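Local coordinates for protein Amuc_1100 (Akkermansia muciniphila, PDB 6KNY), which is of unknown function but is probably held in the membrane by a transmembrane helix that this crystallised form lacks, at residues 63-68 / 120-125; 82-87 / 130-135; 95-98 / 104-107; 141-146 / 264-269. All coordinates share one frame; numbering follows the deposited sequence. Where two conformers were deposited one is given.

Contact 1: residues 63-68 / 120-125; sequences SALVPT and LGFELK
Phe122 reaches out from helix 117-134 and meets Leu65 and Ser63 of the loop that leads into helix 70-91. The apolar part is small. Leu65 CD2 lies 3.6 Å from Phe122 CB, at the root of the side chain, and meets the ring obliquely. Phe122 has CG anti to the backbone N (chi1 165°), and this sends the ring out to the loop.

Farther along the ring the partner is Ser63. Its CA sits 3.7 Å from Phe122 CE1, and its OG is 3.9 Å from the same carbon. This is van der Waals contact. The polar work of Ser63 lies elsewhere: OG bonds to the backbone N of Phe276, and its O to His275 NE2. His275 also meets the Phe122 ring edge-to-face.

Within the loop, Thr68 OG1 donates to Val66 O at 2.9 Å, from above the carbonyl plane. With an alanine in place of Phe122, Leu65 and His275 would probably lose the ring they rest on, and a gap would open beside Ser63. Van der Waals contact joins the two segments. Polar bonds tie the loop to strand 265-276 and, through Val66 O and Ser118 OG, to helix 117-134 just before the contact.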
loop_
_atom_site.group_PDB
_atom_site.type_symbol
_atom_site.label_atom_id
_atom_site.label_comp_id
_atom_site.label_asym_id
_atom_site.label_seq_id
_atom_site.Cartn_x
_atom_site.Cartn_y
_atom_site.Cartn_z
ATOM N N SER A 63 -0.893 4.587 -12.984
ATOM C CA SER A 63 -2.335 4.330 -12.885
ATOM C C SER A 63 -2.932 3.616 -14.094
ATOM O O SER A 63 -4.106 3.204 -14.020
ATOM C CB SER A 63 -3.136 5.637 -12.655
ATOM O OG SER A 63 -2.901 6.166 -11.351
ATOM N N ALA A 64 -2.194 3.457 -15.199
ATOM C CA ALA A 64 -2.746 2.693 -16.322
ATOM C C ALA A 64 -3.061 1.275 -15.868
ATOM O O ALA A 64 -2.174 0.548 -15.413
ATOM C CB ALA A 64 -1.772 2.674 -17.500
ATOM N N LEU A 65 -4.328 0.888 -15.992
ATOM C CA LEU A 65 -4.779 -0.456 -15.650
ATOM C C LEU A 65 -4.585 -1.390 -16.841
ATOM O O LEU A 65 -4.980 -1.052 -17.973
ATOM C CB LEU A 65 -6.249 -0.426 -15.232
ATOM C CG LEU A 65 -6.574 0.492 -14.027
ATOM C CD1 LEU A 65 -8.036 0.437 -13.616
ATOM C CD2 LEU A 65 -5.688 0.196 -12.828
ATOM N N VAL A 66 -3.995 -2.556 -16.585
ATOM C CA VAL A 66 -3.595 -3.468 -17.659
ATOM C C VAL A 66 -4.310 -4.800 -17.462
ATOM O O VAL A 66 -4.780 -5.097 -16.353
ATOM C CB VAL A 66 -2.064 -3.645 -17.705
ATOM C CG1 VAL A 66 -1.394 -2.320 -17.979
ATOM C CG2 VAL A 66 -1.548 -4.253 -16.416
ATOM N N PRO A 67 -4.444 -5.613 -18.510
ATOM C CA PRO A 67 -5.177 -6.877 -18.376
ATOM C C PRO A 67 -4.559 -7.761 -17.307
ATOM O O PRO A 67 -3.352 -7.974 -17.273
ATOM C CB PRO A 67 -5.049 -7.503 -19.768
ATOM C CG PRO A 67 -4.898 -6.292 -20.668
ATOM C CD PRO A 67 -3.994 -5.399 -19.899
ATOM N N THR A 68 -5.409 -8.278 -16.434
ATOM C CA THR A 68 -4.977 -9.093 -15.310
ATOM C C THR A 68 -6.041 -10.156 -15.068
ATOM O O THR A 68 -7.233 -9.830 -14.982
ATOM C CB THR A 68 -4.772 -8.209 -14.063
ATOM O OG1 THR A 68 -3.940 -7.076 -14.402
ATOM C CG2 THR A 68 -4.124 -8.995 -12.928
ATOM N N LEU A 120 -7.408 -4.200 -8.679
ATOM C CA LEU A 120 -6.680 -4.758 -7.539
ATOM C C LEU A 120 -5.180 -4.884 -7.799
ATOM O O LEU A 120 -4.374 -4.778 -6.857
ATOM C CB LEU A 120 -7.249 -6.126 -7.184
ATOM C CG LEU A 120 -8.681 -6.081 -6.653
ATOM C CD1 LEU A 120 -9.253 -7.484 -6.525
ATOM C CD2 LEU A 120 -8.716 -5.363 -5.307
ATOM N N GLY A 121 -4.779 -5.162 -9.047
ATOM C CA GLY A 121 -3.354 -5.296 -9.330
ATOM C C GLY A 121 -2.619 -3.978 -9.209
ATOM O O GLY A 121 -1.479 -3.931 -8.755
ATOM N N PHE A 122 -3.266 -2.886 -9.619
ATOM C CA PHE A 122 -2.709 -1.562 -9.373
ATOM C C PHE A 122 -2.557 -1.330 -7.876
ATOM O O PHE A 122 -1.495 -0.921 -7.408
ATOM C CB PHE A 122 -3.606 -0.479 -9.981
ATOM C CG PHE A 122 -3.309 0.905 -9.466
ATOM C CD1 PHE A 122 -2.245 1.637 -9.986
ATOM C CD2 PHE A 122 -4.060 1.462 -8.441
ATOM C CE1 PHE A 122 -1.953 2.910 -9.496
ATOM C CE2 PHE A 122 -3.776 2.729 -7.961
ATOM C CZ PHE A 122 -2.734 3.452 -8.485
ATOM N N GLU A 123 -3.614 -1.609 -7.109
ATOM C CA GLU A 123 -3.578 -1.363 -5.666
ATOM C C GLU A 123 -2.547 -2.244 -4.981
ATOM O O GLU A 123 -1.800 -1.788 -4.107
ATOM C CB GLU A 123 -4.962 -1.580 -5.053
ATOM C CG GLU A 123 -5.040 -1.040 -3.647
ATOM C CD GLU A 123 -6.419 -1.135 -3.043
ATOM O OE1 GLU A 123 -7.195 -2.031 -3.443
ATOM O OE2 GLU A 123 -6.713 -0.321 -2.144
ATOM N N LEU A 124 -2.481 -3.516 -5.377
ATOM C CA LEU A 124 -1.482 -4.419 -4.818
ATOM C C LEU A 124 -0.063 -3.958 -5.144
ATOM O O LEU A 124 0.820 -3.998 -4.280
ATOM C CB LEU A 124 -1.733 -5.833 -5.343
ATOM C CG LEU A 124 -0.660 -6.898 -5.066
ATOM C CD1 LEU A 124 -0.288 -6.961 -3.577
ATOM C CD2 LEU A 124 -1.103 -8.273 -5.598
ATOM N N LYS A 125 0.184 -3.524 -6.384
ATOM C CA LYS A 125 1.540 -3.088 -6.727
ATOM C C LYS A 125 1.937 -1.849 -5.936
ATOM O O LYS A 125 3.083 -1.742 -5.482
ATOM C CB LYS A 125 1.673 -2.822 -8.235
ATOM C CG LYS A 125 1.759 -4.106 -9.062
ATOM C CD LYS A 125 3.173 -4.399 -9.647
ATOM C CE LYS A 125 3.216 -5.533 -10.695
ATOM N NZ LYS A 125 4.214 -6.627 -10.439
#

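Contact 2: residues 82-87 / 130-135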
loop_
_atom_site.group_PDB
_atom_site.type_symbol
_atom_site.label_atom_id
_atom_site.label_comp_id
_atom_site.label_asym_id
_atom_site.label_seq_id
_atom_site.Cartn_x
_atom_site.Cartn_y
_atom_site.Cartn_z
ATOM N N ASP A 82 5.372 -13.707 0.068
ATOM C CA ASP A 82 6.511 -14.547 0.416
ATOM C C ASP A 82 7.812 -13.754 0.398
ATOM O O ASP A 82 8.680 -13.956 1.252
ATOM C CB ASP A 82 6.554 -15.742 -0.529
ATOM C CG ASP A 82 5.401 -16.698 -0.294
ATOM O OD1 ASP A 82 4.348 -16.264 0.212
ATOM O OD2 ASP A 82 5.565 -17.897 -0.565
ATOM N N SER A 83 7.945 -12.806 -0.530
ATOM C CA SER A 83 9.133 -11.952 -0.547
ATOM C C SER A 83 9.162 -11.024 0.661
ATOM O O SER A 83 10.218 -10.822 1.273
ATOM C CB SER A 83 9.194 -11.140 -1.838
ATOM O OG SER A 83 9.748 -11.926 -2.867
ATOM N N LEU A 84 8.006 -10.452 1.021
ATOM C CA LEU A 84 7.954 -9.540 2.162
ATOM C C LEU A 84 8.322 -10.266 3.451
ATOM O O LEU A 84 9.142 -9.780 4.236
ATOM C CB LEU A 84 6.561 -8.914 2.271
ATOM C CG LEU A 84 6.332 -8.073 3.535
ATOM C CD1 LEU A 84 7.335 -6.924 3.561
ATOM C CD2 LEU A 84 4.882 -7.562 3.634
ATOM N N ILE A 85 7.727 -11.430 3.679
ATOM C CA ILE A 85 8.054 -12.220 4.871
ATOM C C ILE A 85 9.547 -12.505 4.929
ATOM O O ILE A 85 10.195 -12.311 5.962
ATOM C CB ILE A 85 7.235 -13.520 4.880
ATOM C CG1 ILE A 85 5.760 -13.208 5.143
ATOM C CG2 ILE A 85 7.839 -14.522 5.898
ATOM C CD1 ILE A 85 4.848 -14.387 4.906
ATOM N N SER A 86 10.125 -12.898 3.794
ATOM C CA SER A 86 11.549 -13.227 3.732
ATOM C C SER A 86 12.416 -12.003 4.002
ATOM O O SER A 86 13.416 -12.091 4.728
ATOM C CB SER A 86 11.875 -13.847 2.372
ATOM O OG SER A 86 13.186 -13.505 1.970
ATOM N N SER A 87 12.028 -10.847 3.465
ATOM C CA SER A 87 12.776 -9.617 3.727
ATOM C C SER A 87 12.717 -9.203 5.205
ATOM O O SER A 87 13.711 -8.696 5.748
ATOM C CB SER A 87 12.261 -8.490 2.836
ATOM O OG SER A 87 12.810 -7.261 3.269
ATOM N N LEU A 130 5.000 0.420 -1.307
ATOM C CA LEU A 130 5.011 1.201 -0.063
ATOM C C LEU A 130 5.554 0.391 1.111
ATOM O O LEU A 130 6.467 0.828 1.816
ATOM C CB LEU A 130 3.592 1.684 0.268
ATOM C CG LEU A 130 3.436 2.423 1.611
ATOM C CD1 LEU A 130 4.444 3.566 1.738
ATOM C CD2 LEU A 130 2.011 2.939 1.780
ATOM N N VAL A 131 4.986 -0.787 1.357
ATOM C CA VAL A 131 5.418 -1.547 2.524
ATOM C C VAL A 131 6.897 -1.909 2.407
ATOM O O VAL A 131 7.640 -1.886 3.397
ATOM C CB VAL A 131 4.523 -2.779 2.709
ATOM C CG1 VAL A 131 5.049 -3.655 3.843
ATOM C CG2 VAL A 131 3.101 -2.320 3.031
ATOM N N ASN A 132 7.360 -2.196 1.188
ATOM C CA ASN A 132 8.766 -2.556 1.004
ATOM C C ASN A 132 9.699 -1.393 1.321
ATOM O O ASN A 132 10.760 -1.592 1.929
ATOM C CB ASN A 132 8.989 -3.087 -0.410
ATOM C CG ASN A 132 8.662 -4.561 -0.516
ATOM O OD1 ASN A 132 9.351 -5.399 0.064
ATOM N ND2 ASN A 132 7.581 -4.883 -1.201
ATOM N N LYS A 133 9.319 -0.166 0.945
ATOM C CA LYS A 133 10.085 0.994 1.402
ATOM C C LYS A 133 10.044 1.131 2.928
ATOM O O LYS A 133 11.054 1.476 3.553
ATOM C CB LYS A 133 9.575 2.272 0.723
ATOM N N LEU A 134 8.902 0.832 3.556
ATOM C CA LEU A 134 8.822 0.915 5.021
ATOM C C LEU A 134 9.734 -0.111 5.690
ATOM O O LEU A 134 10.304 0.152 6.759
ATOM C CB LEU A 134 7.385 0.709 5.500
ATOM C CG LEU A 134 6.308 1.737 5.125
ATOM C CD1 LEU A 134 4.936 1.234 5.549
ATOM C CD2 LEU A 134 6.589 3.101 5.740
ATOM N N ALA A 135 9.878 -1.286 5.076
ATOM C CA ALA A 135 10.719 -2.340 5.633
ATOM C C ALA A 135 12.186 -1.942 5.660
ATOM O O ALA A 135 12.984 -2.586 6.352
ATOM C CB ALA A 135 10.541 -3.630 4.826
#
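Leu84 of helix 70-91 and Val131 of helix 117-134 meet with their side chains crossed at about a right angle. A single methyl of Val131 does the touching. Its CG1 lies 3.9 Å from Leu84 CD2 and 4.0 Å from Leu84 CD1, so it faces both arms of the leucine fork almost equally.

The torsions explain the meeting. Leu84 has CG anti to the backbone N (chi1 173°). Its CB leaves its helix obliquely, but the fork ends up nearer to the other helix. Val131 points its CB toward helix 70-91 and carries CG1 anti to its own N (chi1 174°).

Asn132 adds a looser touch next to this pair. Its OD1 comes to 4.3 Å from Leu84 CD1, which is contact without a polar bond. The amide nitrogen of Asn132 turns back along its own helix and bonds to Asn128 O.

Other parts of the fold close round the pair. Leu102 rests on both Leu84 and Val131. Ile95 packs on Leu84, and Phe142 of strand 141-146 packs on Val131. Leu130 and Leu134, also of helix 117-134, rest on Ile193 of helix 183-194.

The two segments share no hydrogen bond or ion pair. The two helices are therefore held here by the shape of buried aliphatic groups, and the one amide at the border takes its bond from its own helix.

Contact 3: residues 95-98 / 104-107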
loop_
_atom_site.group_PDB
_atom_site.type_symbol
_atom_site.label_atom_id
_atom_site.label_comp_id
_atom_site.label_asym_id
_atom_site.label_seq_id
_atom_site.Cartn_x
_atom_site.Cartn_y
_atom_site.Cartn_z
ATOM N N ILE A 95 6.441 -9.416 11.683
ATOM C CA ILE A 95 5.307 -9.108 10.820
ATOM C C ILE A 95 4.211 -10.119 11.104
ATOM O O ILE A 95 4.462 -11.328 11.104
ATOM C CB ILE A 95 5.690 -9.097 9.321
ATOM C CG1 ILE A 95 4.470 -8.780 8.456
ATOM C CG2 ILE A 95 6.349 -10.420 8.869
ATOM C CD1 ILE A 95 4.857 -8.304 7.082
ATOM N N THR A 96 3.003 -9.626 11.384
ATOM C CA THR A 96 1.917 -10.553 11.665
ATOM C C THR A 96 1.447 -11.202 10.375
ATOM O O THR A 96 1.627 -10.667 9.269
ATOM C CB THR A 96 0.726 -9.860 12.336
ATOM O OG1 THR A 96 0.090 -8.968 11.412
ATOM C CG2 THR A 96 1.160 -9.076 13.583
ATOM N N ASP A 97 0.817 -12.363 10.539
ATOM C CA ASP A 97 0.245 -13.050 9.395
ATOM C C ASP A 97 -0.668 -12.121 8.619
ATOM O O ASP A 97 -0.627 -12.091 7.384
ATOM C CB ASP A 97 -0.519 -14.292 9.841
ATOM C CG ASP A 97 -0.849 -15.202 8.681
ATOM O OD1 ASP A 97 0.002 -15.325 7.778
ATOM O OD2 ASP A 97 -1.946 -15.783 8.666
ATOM N N THR A 98 -1.474 -11.321 9.329
ATOM C CA THR A 98 -2.426 -10.456 8.643
ATOM C C THR A 98 -1.708 -9.384 7.827
ATOM O O THR A 98 -1.998 -9.219 6.637
ATOM C CB THR A 98 -3.408 -9.827 9.631
ATOM O OG1 THR A 98 -2.695 -9.074 10.627
ATOM C CG2 THR A 98 -4.275 -10.910 10.280
ATOM N N PHE A 104 -4.902 -7.978 1.442
ATOM C CA PHE A 104 -5.651 -8.792 0.492
ATOM C C PHE A 104 -5.842 -10.227 0.984
ATOM O O PHE A 104 -5.940 -11.155 0.171
ATOM C CB PHE A 104 -4.953 -8.796 -0.869
ATOM C CG PHE A 104 -4.769 -7.422 -1.493
ATOM C CD1 PHE A 104 -5.739 -6.889 -2.346
ATOM C CD2 PHE A 104 -3.609 -6.688 -1.268
ATOM C CE1 PHE A 104 -5.543 -5.646 -2.958
ATOM C CE2 PHE A 104 -3.413 -5.439 -1.874
ATOM C CZ PHE A 104 -4.378 -4.918 -2.705
ATOM N N GLN A 105 -5.921 -10.439 2.307
ATOM C CA GLN A 105 -6.107 -11.801 2.804
ATOM C C GLN A 105 -7.445 -12.371 2.360
ATOM O O GLN A 105 -7.599 -13.592 2.251
ATOM C CB GLN A 105 -5.998 -11.862 4.334
ATOM C CG GLN A 105 -5.950 -13.315 4.864
ATOM C CD GLN A 105 -5.630 -13.415 6.350
ATOM O OE1 GLN A 105 -5.932 -12.506 7.123
ATOM N NE2 GLN A 105 -5.010 -14.527 6.754
ATOM N N VAL A 106 -8.416 -11.511 2.064
ATOM C CA VAL A 106 -9.687 -11.989 1.528
ATOM C C VAL A 106 -9.506 -12.784 0.229
ATOM O O VAL A 106 -10.393 -13.550 -0.163
ATOM C CB VAL A 106 -10.621 -10.775 1.326
ATOM C CG1 VAL A 106 -10.078 -9.839 0.232
ATOM C CG2 VAL A 106 -12.048 -11.222 1.031
ATOM N N TYR A 107 -8.380 -12.618 -0.457
ATOM C CA TYR A 107 -8.120 -13.357 -1.686
ATOM C C TYR A 107 -7.007 -14.391 -1.514
ATOM O O TYR A 107 -6.364 -14.782 -2.496
ATOM C CB TYR A 107 -7.789 -12.376 -2.812
ATOM C CG TYR A 107 -8.916 -11.397 -3.093
ATOM C CD1 TYR A 107 -10.183 -11.853 -3.436
ATOM C CD2 TYR A 107 -8.716 -10.020 -2.983
ATOM C CE1 TYR A 107 -11.226 -10.967 -3.677
ATOM C CE2 TYR A 107 -9.757 -9.121 -3.221
ATOM C CZ TYR A 107 -11.008 -9.601 -3.575
ATOM O OH TYR A 107 -12.061 -8.733 -3.830
#
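The short, weakly bonded helix 97-100 and the loop after it lie at the surface between strand 94-95 and helix 117-134, and here Gln105 comes back to meet Asp97 and Thr98. Thr96 stands just before the short helix. Thr96 OG1 bonds to Ser99 N and shares a 2.9 Å hydrogen bond with Thr98 OG1.

Gln105 makes the crossing. Its CB points toward the helix, and its chain is extended, with CG anti to the backbone N (chi1 -170°). The amide is thus carried out to the short helix. There it has one neighbour for each end. Gln105 NE2 stands 3.8 Å from Asp97 OD2, too far for a hydrogen bond. The carboxylate and amide planes are nearly perpendicular, at 87°.

Asp97 has its firm partner elsewhere. Its OD1 forms a salt bridge with Arg81 of helix 70-91.

Gln105 and Val106 form the middle of a beta turn, closed by a 2.9 Å bond from Tyr107 N to Phe104 O. Phe104 points the other way, into the interior, where its ring meets Phe73 edge-to-face. The glutamine thus lies over the surface while its neighbour in sequence is buried. At the other end of the amide, Gln105 OE1 rests 3.9 Å from the methyl carbon Thr98 CG2.

Contact 4: residues 141-146 / 264-269; sequences KFIKVY and QVFVQV
Strands 141-146 and 265-276 run parallel but are separated by strand 170-181, with the CA atoms of Lys144 and Gln268 8.8 Å apart. Ile143 and Lys144 reach across this middle strand to Phe266 and Gln268. Both face Ala178 of the middle strand in a classic beta bulge. The bulge lets two successive side chains point toward the far strand.

Ile143 meets an aromatic edge. Its CD1 lies near the plane of the Phe266 ring, 3.5 Å from CD2 and 3.6 Å from CE2. The two side chains cross at about a right angle.

Lys144 and Gln268 make the polar link. Lys144 NZ donates to Gln268 OE1 at 3.1 Å. NZ sits above the carbonyl plane, 56° out of it and off the lone pairs, at a C=O...N angle of 107°. The extended chain of Gln268, CG anti to its N (chi1 -166°), carries the amide over the middle strand. Lys144 CE also touches Gln268 OE1, at 3.3 Å. A long, weak ion pair joins NZ to Glu176. A methionine at the place of Lys144 would probably leave Gln268 OE1 without this donor and Glu176 without its weak partner.

These side chains lie on one face of the sheet. On the other face Val265 and Val267 pack on Val186, and Val269 on Ile193, both of helix 183-194, while Phe142 packs on Ala135, next to helix 117-134.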
loop_
_atom_site.group_PDB
_atom_site.type_symbol
_atom_site.label_atom_id
_atom_site.label_comp_id
_atom_site.label_asym_id
_atom_site.label_seq_id
_atom_site.Cartn_x
_atom_site.Cartn_y
_atom_site.Cartn_z
ATOM N N LYS A 141 8.271 -3.722 14.057
ATOM C CA LYS A 141 7.124 -4.578 13.779
ATOM C C LYS A 141 6.200 -3.901 12.782
ATOM O O LYS A 141 6.000 -2.686 12.842
ATOM C CB LYS A 141 6.302 -4.908 15.038
ATOM C CG LYS A 141 7.072 -4.965 16.343
ATOM C CD LYS A 141 6.199 -5.446 17.474
ATOM C CE LYS A 141 7.018 -5.567 18.747
ATOM N NZ LYS A 141 6.198 -5.985 19.911
ATOM N N PHE A 142 5.644 -4.702 11.878
ATOM C CA PHE A 142 4.430 -4.362 11.144
ATOM C C PHE A 142 3.260 -4.965 11.912
ATOM O O PHE A 142 3.243 -6.174 12.176
ATOM C CB PHE A 142 4.455 -4.907 9.715
ATOM C CG PHE A 142 5.416 -4.202 8.799
ATOM C CD1 PHE A 142 5.167 -2.906 8.379
ATOM C CD2 PHE A 142 6.555 -4.851 8.329
ATOM C CE1 PHE A 142 6.049 -2.253 7.515
ATOM C CE2 PHE A 142 7.437 -4.209 7.470
ATOM C CZ PHE A 142 7.186 -2.910 7.060
ATOM N N ILE A 143 2.303 -4.133 12.298
ATOM C CA ILE A 143 1.199 -4.573 13.138
ATOM C C ILE A 143 -0.034 -4.899 12.304
ATOM O O ILE A 143 -0.732 -5.879 12.569
ATOM C CB ILE A 143 0.895 -3.497 14.207
ATOM C CG1 ILE A 143 2.095 -3.325 15.133
ATOM C CG2 ILE A 143 -0.379 -3.865 15.015
ATOM C CD1 ILE A 143 1.988 -2.136 16.080
ATOM N N LYS A 144 -0.313 -4.095 11.280
ATOM C CA LYS A 144 -1.478 -4.372 10.454
ATOM C C LYS A 144 -1.348 -3.634 9.126
ATOM O O LYS A 144 -0.781 -2.540 9.064
ATOM C CB LYS A 144 -2.773 -4.004 11.203
ATOM C CG LYS A 144 -3.316 -2.604 11.044
ATOM C CD LYS A 144 -4.691 -2.512 11.751
ATOM C CE LYS A 144 -5.331 -1.113 11.664
ATOM N NZ LYS A 144 -6.359 -0.843 12.739
ATOM N N VAL A 145 -1.810 -4.284 8.060
ATOM C CA VAL A 145 -2.092 -3.632 6.788
ATOM C C VAL A 145 -3.546 -3.959 6.498
ATOM O O VAL A 145 -3.877 -5.105 6.171
ATOM C CB VAL A 145 -1.181 -4.099 5.647
ATOM C CG1 VAL A 145 -1.523 -3.332 4.368
ATOM C CG2 VAL A 145 0.288 -3.902 6.026
ATOM N N TYR A 146 -4.416 -2.968 6.621
ATOM C CA TYR A 146 -5.851 -3.177 6.513
ATOM C C TYR A 146 -6.371 -2.383 5.323
ATOM O O TYR A 146 -6.128 -1.175 5.229
ATOM C CB TYR A 146 -6.556 -2.748 7.798
ATOM C CG TYR A 146 -8.035 -2.559 7.601
ATOM C CD1 TYR A 146 -8.875 -3.654 7.412
ATOM C CD2 TYR A 146 -8.591 -1.290 7.591
ATOM C CE1 TYR A 146 -10.236 -3.480 7.214
ATOM C CE2 TYR A 146 -9.950 -1.109 7.399
ATOM C CZ TYR A 146 -10.763 -2.208 7.214
ATOM O OH TYR A 146 -12.102 -2.032 7.030
ATOM N N GLN A 264 9.761 2.693 22.220
ATOM C CA GLN A 264 9.017 2.336 21.021
ATOM C C GLN A 264 7.926 3.368 20.780
ATOM O O GLN A 264 7.293 3.853 21.725
ATOM C CB GLN A 264 8.384 0.949 21.148
ATOM C CG GLN A 264 9.368 -0.230 21.084
ATOM C CD GLN A 264 9.945 -0.477 19.699
ATOM O OE1 GLN A 264 11.053 -0.046 19.386
ATOM N NE2 GLN A 264 9.204 -1.196 18.874
ATOM N N VAL A 265 7.728 3.712 19.512
ATOM C CA VAL A 265 6.672 4.622 19.085
ATOM C C VAL A 265 5.726 3.851 18.170
ATOM O O VAL A 265 6.172 3.145 17.257
ATOM C CB VAL A 265 7.264 5.849 18.375
ATOM C CG1 VAL A 265 6.157 6.740 17.828
ATOM C CG2 VAL A 265 8.194 6.612 19.327
ATOM N N PHE A 266 4.431 3.961 18.428
ATOM C CA PHE A 266 3.421 3.260 17.647
ATOM C C PHE A 266 2.742 4.243 16.703
ATOM O O PHE A 266 2.352 5.339 17.127
ATOM C CB PHE A 266 2.414 2.597 18.580
ATOM C CG PHE A 266 1.114 2.199 17.922
ATOM C CD1 PHE A 266 0.044 3.091 17.847
ATOM C CD2 PHE A 266 0.949 0.917 17.410
ATOM C CE1 PHE A 266 -1.158 2.716 17.255
ATOM C CE2 PHE A 266 -0.251 0.530 16.823
ATOM C CZ PHE A 266 -1.306 1.426 16.745
ATOM N N VAL A 267 2.628 3.854 15.451
ATOM C CA VAL A 267 2.006 4.646 14.419
ATOM C C VAL A 267 0.902 3.910 13.718
ATOM O O VAL A 267 1.030 2.788 13.382
ATOM C CB VAL A 267 2.991 5.065 13.330
ATOM C CG1 VAL A 267 2.317 5.906 12.268
ATOM C CG2 VAL A 267 4.144 5.818 13.910
ATOM N N GLN A 268 -0.178 4.613 13.491
ATOM C CA GLN A 268 -1.284 4.127 12.739
ATOM C C GLN A 268 -1.709 5.244 11.827
ATOM O O GLN A 268 -2.070 6.310 12.266
ATOM C CB GLN A 268 -2.416 3.646 13.592
ATOM C CG GLN A 268 -3.369 2.842 12.757
ATOM C CD GLN A 268 -4.404 2.100 13.554
ATOM O OE1 GLN A 268 -4.201 0.957 13.961
ATOM N NE2 GLN A 268 -5.529 2.744 13.775
ATOM N N VAL A 269 -1.619 4.982 10.542
ATOM C CA VAL A 269 -1.954 5.955 9.530
ATOM C C VAL A 269 -3.015 5.479 8.547
ATOM O O VAL A 269 -3.008 4.347 8.148
ATOM C CB VAL A 269 -0.697 6.441 8.786
ATOM C CG1 VAL A 269 -0.002 5.310 8.089
ATOM C CG2 VAL A 269 -1.055 7.492 7.777
#

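Helix 117-134 carries one side of both contact 1 and contact 2, whose centres are 19 Å apart. Along the chain these two alternate their segments, and contact 3 falls within the span of each. Contact 4 comes last, after helix 117-134. Contact 3 touches all the others: Phe104 packs on Leu124 of contact 1, Thr96 lies against Ile143 of contact 4, and contact 2 is touched as well. Contact 2 in turn meets the sheet through Phe142 of contact 4. Contacts 1 and 4 are about 25 Å apart between centres, on opposite sides of the chain's centre. Together they tie the helices 70-91 and 117-134 to one mixed sheet in a single compact domain.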